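Local coordinates for protein probable TonB-dependent receptor (Pseudomonas aeruginosa, PDB 4K3F) that probably binds methionine in the periplasm as the solute-binding lipoprotein of a transport system, and here holds selenomethionine in its cleft, at residues V104-D109 / G114-L119; A168-N173 / A178-T183. All coordinates share one frame; numbering follows the deposited sequence.

Interactions 1 and 2 both reach one five-stranded mixed sheet, through its parallel neighbours 103-107 and 167-170, and their centres are about 13 Å apart. They follow one another along the chain: interaction 1 joins strand 103-107 to helix 110-122, and interaction 2 then joins the end of strand 167-170 and the start of helix 172-177 to the loop after helix 172-177 and the start of helix 182-185. A probable backbone hydrogen bond from Leu169 N to Val105 O stitches the two together, and Leu169 also packs on Ala116. Both send residues to the bound selenomethionine, so one sheet with its following helices presents Arg115, Asn171 and Asn173 to the ligand.

Interaction 1. Residues V104-D109 / G114-L119; sequences VVIPND and GRALLL. With MSE (selenomethionine), chain B.
The carboxylate oxygen OXT of the selenomethionine is gripped by Arg115, whose NH1 lies 2.8 Å from OXT in a somewhat bent bond with an N-H...O angle of 133°, and by Asn171 ND2 as a second donor. The ligand's carboxyl carbon lies at the edge of the guanidinium and in its plane. Arg115 reaches this far because CG is anti to the backbone N, beside the carbonyl carbon, and the chain runs extended from CG to NE. Besides the ligand, the arginine has other partners: NH2 forms a salt bridge with Glu190 OE1, and Tyr196 gives a cation-pi contact, which together hold the guanidinium in position. Asn112 OD1 makes a weak bond to NH1, while Asn112 ND2 bonds to OD2 of Asp109, the N-cap of the helix carrying Arg115.

Behind this polar end, the helix rests on the strand through aliphatic groups. The axes of the short segments 104-107 and 114-119 approach to 7.6 Å, at 139° between their N-to-C directions, with Ala116 set over Ile106. The small Ala116 methyl permits a close approach: its CB is 3.6 Å from Ile106 CB and 3.7 Å from Ile106 CG2. Ile106 places CG1 between its own N and carbonyl carbon (chi1 71°), and from there CD1 reaches Leu117 CG at 3.9 Å, the two side chains crossing at about a right angle. Pro107 adds its ring CD, 4.1 Å from Ala116 CB.

This is the beta-alpha packing of an alpha/beta lobe. An apolar seam anchors the helix, and its first turns carry an arginine with several partners to the ligand. The guanidinium faces two carboxylates, Glu190 and the ligand's, so it probably offsets the ligand's negative charge while Glu190 balances and orients it.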
loop_
_atom_site.group_PDB
_atom_site.type_symbol
_atom_site.label_atom_id
_atom_site.label_comp_id
_atom_site.label_asym_id
_atom_site.label_seq_id
_atom_site.Cartn_x
_atom_site.Cartn_y
_atom_site.Cartn_z
ATOM N N VAL A 104 -5.290 -4.271 -19.301
ATOM C CA VAL A 104 -4.588 -4.394 -18.009
ATOM C C VAL A 104 -4.789 -3.097 -17.240
ATOM O O VAL A 104 -4.306 -2.034 -17.655
ATOM C CB VAL A 104 -3.098 -4.664 -18.255
ATOM C CG1 VAL A 104 -2.330 -4.789 -16.967
ATOM C CG2 VAL A 104 -2.938 -5.945 -19.068
ATOM N N VAL A 105 -5.489 -3.177 -16.114
ATOM C CA VAL A 105 -5.797 -1.981 -15.344
ATOM C C VAL A 105 -4.805 -1.842 -14.181
ATOM O O VAL A 105 -4.419 -2.831 -13.552
ATOM C CB VAL A 105 -7.276 -1.924 -14.892
ATOM C CG1 VAL A 105 -7.620 -3.057 -13.931
ATOM C CG2 VAL A 105 -7.611 -0.567 -14.321
ATOM N N ILE A 106 -4.382 -0.610 -13.955
ATOM C CA ILE A 106 -3.446 -0.286 -12.878
ATOM C C ILE A 106 -3.977 0.945 -12.135
ATOM O O ILE A 106 -4.857 1.636 -12.623
ATOM C CB ILE A 106 -2.032 -0.012 -13.472
ATOM C CG1 ILE A 106 -1.993 1.299 -14.243
ATOM C CG2 ILE A 106 -1.568 -1.210 -14.318
ATOM C CD1 ILE A 106 -0.636 1.673 -14.818
ATOM N N PRO A 107 -3.444 1.221 -10.958
ATOM C CA PRO A 107 -3.880 2.442 -10.280
ATOM C C PRO A 107 -3.540 3.727 -11.027
ATOM O O PRO A 107 -2.552 3.797 -11.730
ATOM C CB PRO A 107 -3.126 2.390 -8.934
ATOM C CG PRO A 107 -2.840 0.931 -8.723
ATOM C CD PRO A 107 -2.567 0.381 -10.107
ATOM N N ASN A 108 -4.369 4.726 -10.854
ATOM C CA ASN A 108 -4.209 5.995 -11.600
ATOM C C ASN A 108 -3.481 7.089 -10.816
ATOM O O ASN A 108 -3.331 8.203 -11.307
ATOM C CB ASN A 108 -5.541 6.514 -12.149
ATOM C CG ASN A 108 -6.523 6.945 -11.070
ATOM O OD1 ASN A 108 -6.264 6.872 -9.872
ATOM N ND2 ASN A 108 -7.628 7.507 -11.509
ATOM N N ASP A 109 -2.979 6.773 -9.625
ATOM C CA ASP A 109 -2.136 7.730 -8.904
ATOM C C ASP A 109 -0.652 7.527 -9.311
ATOM O O ASP A 109 -0.244 6.459 -9.754
ATOM C CB ASP A 109 -2.279 7.613 -7.377
ATOM C CG ASP A 109 -1.852 6.294 -6.869
ATOM O OD1 ASP A 109 -2.600 5.303 -7.034
ATOM O OD2 ASP A 109 -0.761 6.221 -6.298
ATOM N N GLY A 114 3.046 3.921 -11.322
ATOM C CA GLY A 114 4.422 3.681 -11.724
ATOM C C GLY A 114 4.916 2.337 -11.253
ATOM O O GLY A 114 5.560 1.615 -11.976
ATOM N N ARG A 115 4.604 2.032 -9.991
ATOM C CA ARG A 115 4.897 0.753 -9.382
ATOM C C ARG A 115 4.326 -0.440 -10.193
ATOM O O ARG A 115 5.011 -1.434 -10.422
ATOM C CB ARG A 115 4.312 0.785 -7.993
ATOM C CG ARG A 115 4.250 -0.506 -7.265
ATOM C CD ARG A 115 3.526 -0.273 -5.952
ATOM N NE ARG A 115 3.834 -1.349 -5.071
ATOM C CZ ARG A 115 3.357 -1.476 -3.840
ATOM N NH1 ARG A 115 2.477 -0.593 -3.368
ATOM N NH2 ARG A 115 3.732 -2.503 -3.126
ATOM N N ALA A 116 3.068 -0.307 -10.613
ATOM C CA ALA A 116 2.416 -1.314 -11.426
ATOM C C ALA A 116 3.128 -1.492 -12.751
ATOM O O ALA A 116 3.377 -2.629 -13.166
ATOM C CB ALA A 116 0.955 -0.939 -11.654
ATOM N N LEU A 117 3.495 -0.364 -13.407
ATOM C CA LEU A 117 4.207 -0.462 -14.684
ATOM C C LEU A 117 5.566 -1.161 -14.488
ATOM O O LEU A 117 6.010 -1.938 -15.345
ATOM C CB LEU A 117 4.402 0.913 -15.299
ATOM C CG LEU A 117 3.123 1.559 -15.824
ATOM C CD1 LEU A 117 3.369 3.024 -16.179
ATOM C CD2 LEU A 117 2.619 0.800 -17.045
ATOM N N LEU A 118 6.234 -0.868 -13.377
ATOM C CA LEU A 118 7.511 -1.534 -13.085
ATOM C C LEU A 118 7.364 -3.044 -12.889
ATOM O O LEU A 118 8.235 -3.804 -13.312
ATOM C CB LEU A 118 8.194 -0.902 -11.866
ATOM C CG LEU A 118 8.757 0.502 -12.123
ATOM C CD1 LEU A 118 9.317 1.074 -10.832
ATOM C CD2 LEU A 118 9.838 0.509 -13.171
ATOM N N LEU A 119 6.269 -3.480 -12.274
ATOM C CA LEU A 119 5.984 -4.916 -12.143
ATOM C C LEU A 119 5.740 -5.503 -13.534
ATOM O O LEU A 119 6.237 -6.596 -13.850
ATOM C CB LEU A 119 4.765 -5.174 -11.222
ATOM C CG LEU A 119 4.402 -6.655 -11.084
ATOM C CD1 LEU A 119 5.597 -7.483 -10.577
ATOM C CD2 LEU A 119 3.160 -6.845 -10.218
HETATM N N MSE B 300 -1.082 -0.592 1.433
HETATM C CA MSE B 300 -0.855 -0.004 0.081
HETATM C C MSE B 300 0.341 -0.735 -0.520
HETATM O O MSE B 300 1.336 -0.957 0.178
HETATM O OXT MSE B 300 0.321 -1.089 -1.705
HETATM C CB MSE B 300 -0.592 1.509 0.149
HETATM C CG MSE B 300 -0.392 2.124 -1.216
HETATM SE SE MSE B 300 0.115 4.014 -1.044
HETATM C CE MSE B 300 -1.502 4.721 -0.371
#

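Interaction 2. Residues A168-N173 / A178-T183; sequences ALINTN and AKLNPT. With MSE (selenomethionine), chain B.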
loop_
_atom_site.group_PDB
_atom_site.type_symbol
_atom_site.label_atom_id
_atom_site.label_comp_id
_atom_site.label_asym_id
_atom_site.label_seq_id
_atom_site.Cartn_x
_atom_site.Cartn_y
_atom_site.Cartn_z
ATOM N N ALA A 168 -5.608 -7.134 -13.679
ATOM C CA ALA A 168 -5.566 -5.976 -12.800
ATOM C C ALA A 168 -4.433 -6.085 -11.809
ATOM O O ALA A 168 -4.197 -7.131 -11.220
ATOM C CB ALA A 168 -6.888 -5.771 -12.089
ATOM N N LEU A 169 -3.707 -4.982 -11.644
ATOM C CA LEU A 169 -2.628 -4.919 -10.661
ATOM C C LEU A 169 -3.180 -4.155 -9.470
ATOM O O LEU A 169 -3.432 -2.961 -9.572
ATOM C CB LEU A 169 -1.368 -4.269 -11.247
ATOM C CG LEU A 169 -0.466 -5.230 -12.066
ATOM C CD1 LEU A 169 -1.177 -5.772 -13.297
ATOM C CD2 LEU A 169 0.831 -4.534 -12.440
ATOM N N ILE A 170 -3.376 -4.870 -8.369
ATOM C CA ILE A 170 -4.214 -4.400 -7.261
ATOM C C ILE A 170 -3.392 -4.320 -6.000
ATOM O O ILE A 170 -2.726 -5.285 -5.641
ATOM C CB ILE A 170 -5.368 -5.353 -7.019
ATOM C CG1 ILE A 170 -6.165 -5.482 -8.328
ATOM C CG2 ILE A 170 -6.224 -4.845 -5.884
ATOM C CD1 ILE A 170 -7.314 -6.440 -8.248
ATOM N N ASN A 171 -3.417 -3.155 -5.358
ATOM C CA ASN A 171 -2.754 -2.964 -4.076
ATOM C C ASN A 171 -3.233 -4.028 -3.111
ATOM O O ASN A 171 -4.447 -4.335 -3.002
ATOM C CB ASN A 171 -3.035 -1.588 -3.489
ATOM C CG ASN A 171 -2.441 -0.476 -4.322
ATOM O OD1 ASN A 171 -3.083 0.041 -5.270
ATOM N ND2 ASN A 171 -1.211 -0.130 -4.029
ATOM N N THR A 172 -2.291 -4.564 -2.353
ATOM C CA THR A 172 -2.604 -5.746 -1.517
ATOM C C THR A 172 -3.680 -5.471 -0.444
ATOM O O THR A 172 -4.521 -6.328 -0.133
ATOM C CB THR A 172 -1.296 -6.274 -0.915
ATOM O OG1 THR A 172 -0.505 -6.759 -1.997
ATOM C CG2 THR A 172 -1.550 -7.375 0.099
ATOM N N ASN A 173 -3.675 -4.278 0.171
ATOM C CA ASN A 173 -4.704 -3.961 1.148
ATOM C C ASN A 173 -6.103 -4.135 0.585
ATOM O O ASN A 173 -6.957 -4.753 1.231
ATOM C CB ASN A 173 -4.536 -2.578 1.770
ATOM C CG ASN A 173 -4.849 -1.451 0.815
ATOM O OD1 ASN A 173 -4.093 -1.158 -0.111
ATOM N ND2 ASN A 173 -5.985 -0.820 1.025
ATOM N N ALA A 178 -10.855 -7.967 -0.714
ATOM C CA ALA A 178 -11.612 -8.641 -1.757
ATOM C C ALA A 178 -11.474 -10.185 -1.726
ATOM O O ALA A 178 -11.974 -10.848 -2.625
ATOM C CB ALA A 178 -11.176 -8.113 -3.124
ATOM N N LYS A 179 -10.753 -10.717 -0.731
ATOM C CA LYS A 179 -10.464 -12.160 -0.585
ATOM C C LYS A 179 -9.591 -12.718 -1.693
ATOM O O LYS A 179 -9.634 -13.906 -1.956
ATOM C CB LYS A 179 -11.760 -12.992 -0.462
ATOM C CG LYS A 179 -12.721 -12.497 0.607
ATOM C CD LYS A 179 -12.006 -12.275 1.932
ATOM C CE LYS A 179 -12.981 -12.121 3.085
ATOM N NZ LYS A 179 -13.637 -13.418 3.427
ATOM N N LEU A 180 -8.750 -11.889 -2.301
ATOM C CA LEU A 180 -7.734 -12.406 -3.213
ATOM C C LEU A 180 -6.558 -12.861 -2.383
ATOM O O LEU A 180 -6.309 -12.344 -1.293
ATOM C CB LEU A 180 -7.345 -11.365 -4.276
ATOM C CG LEU A 180 -8.497 -10.842 -5.132
ATOM C CD1 LEU A 180 -8.118 -9.609 -5.943
ATOM C CD2 LEU A 180 -8.981 -11.939 -6.068
ATOM N N ASN A 181 -5.863 -13.882 -2.862
ATOM C CA ASN A 181 -4.708 -14.427 -2.162
ATOM C C ASN A 181 -3.497 -14.163 -3.046
ATOM O O ASN A 181 -3.314 -14.833 -4.038
ATOM C CB ASN A 181 -4.851 -15.943 -1.918
ATOM C CG ASN A 181 -3.703 -16.512 -1.088
ATOM O OD1 ASN A 181 -2.535 -16.119 -1.241
ATOM N ND2 ASN A 181 -4.032 -17.424 -0.189
ATOM N N PRO A 182 -2.694 -13.153 -2.706
ATOM C CA PRO A 182 -1.561 -12.773 -3.548
ATOM C C PRO A 182 -0.577 -13.912 -3.803
ATOM O O PRO A 182 -0.053 -14.057 -4.916
ATOM C CB PRO A 182 -0.888 -11.660 -2.727
ATOM C CG PRO A 182 -1.996 -11.086 -1.912
ATOM C CD PRO A 182 -2.926 -12.197 -1.607
ATOM N N THR A 183 -0.291 -14.694 -2.775
ATOM C CA THR A 183 0.699 -15.756 -2.893
ATOM C C THR A 183 0.184 -16.935 -3.771
ATOM O O THR A 183 0.967 -17.589 -4.451
ATOM C CB THR A 183 1.229 -16.222 -1.496
ATOM O OG1 THR A 183 0.167 -16.786 -0.743
ATOM C CG2 THR A 183 1.804 -15.100 -0.729
HETATM N N MSE B 300 -1.082 -0.592 1.433
HETATM C CA MSE B 300 -0.855 -0.004 0.081
HETATM C C MSE B 300 0.341 -0.735 -0.520
HETATM O O MSE B 300 1.336 -0.957 0.178
HETATM O OXT MSE B 300 0.321 -1.089 -1.705
HETATM C CB MSE B 300 -0.592 1.509 0.149
HETATM C CG MSE B 300 -0.392 2.124 -1.216
HETATM SE SE MSE B 300 0.115 4.014 -1.044
HETATM C CE MSE B 300 -1.502 4.721 -0.371
#
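Ile170 and Leu180 meet through their terminal methyls, CD1 to CD1 at 4.0 Å, the side chains crossing roughly at right angles. Thr172 and Pro182 extend this apolar seam, with CG2 of the former 4.2 Å from CG of the latter, and Tyr88 of strand 86-88 packs against Ile170, Leu180 and Pro182.

Asn171, directly after Ile170, turns to the ligand. Its CB lies 3.8 Å from selenomethionine OXT, and CG, anti to the carbonyl carbon (chi1 -66°), is 3.9 Å from the same oxygen. At the tip, ND2 donates to OXT over 2.9 Å in a nearly straight bond (169°), lies 3.7 Å from the ligand's CG, and makes a weak bond to Asn112 OD1. Asn173 approaches the ligand's amino group: its OD1 accepts a weak bond from the ligand N at 3.4 Å and is also hydrogen-bonded to Tyr40 OH.

On the far segment, a Schellman motif at Lys179 ends helix 172-177, and Asn181 then caps the next helix. Its OD1 takes the Thr183 hydroxyl on an in-plane lone pair and also accepts from Lys184 N.

Ligand residues at the carboxyl end of a sheet strand and the start of the helix after it are an arrangement consistent with the cleft of a periplasmic-binding-protein fold.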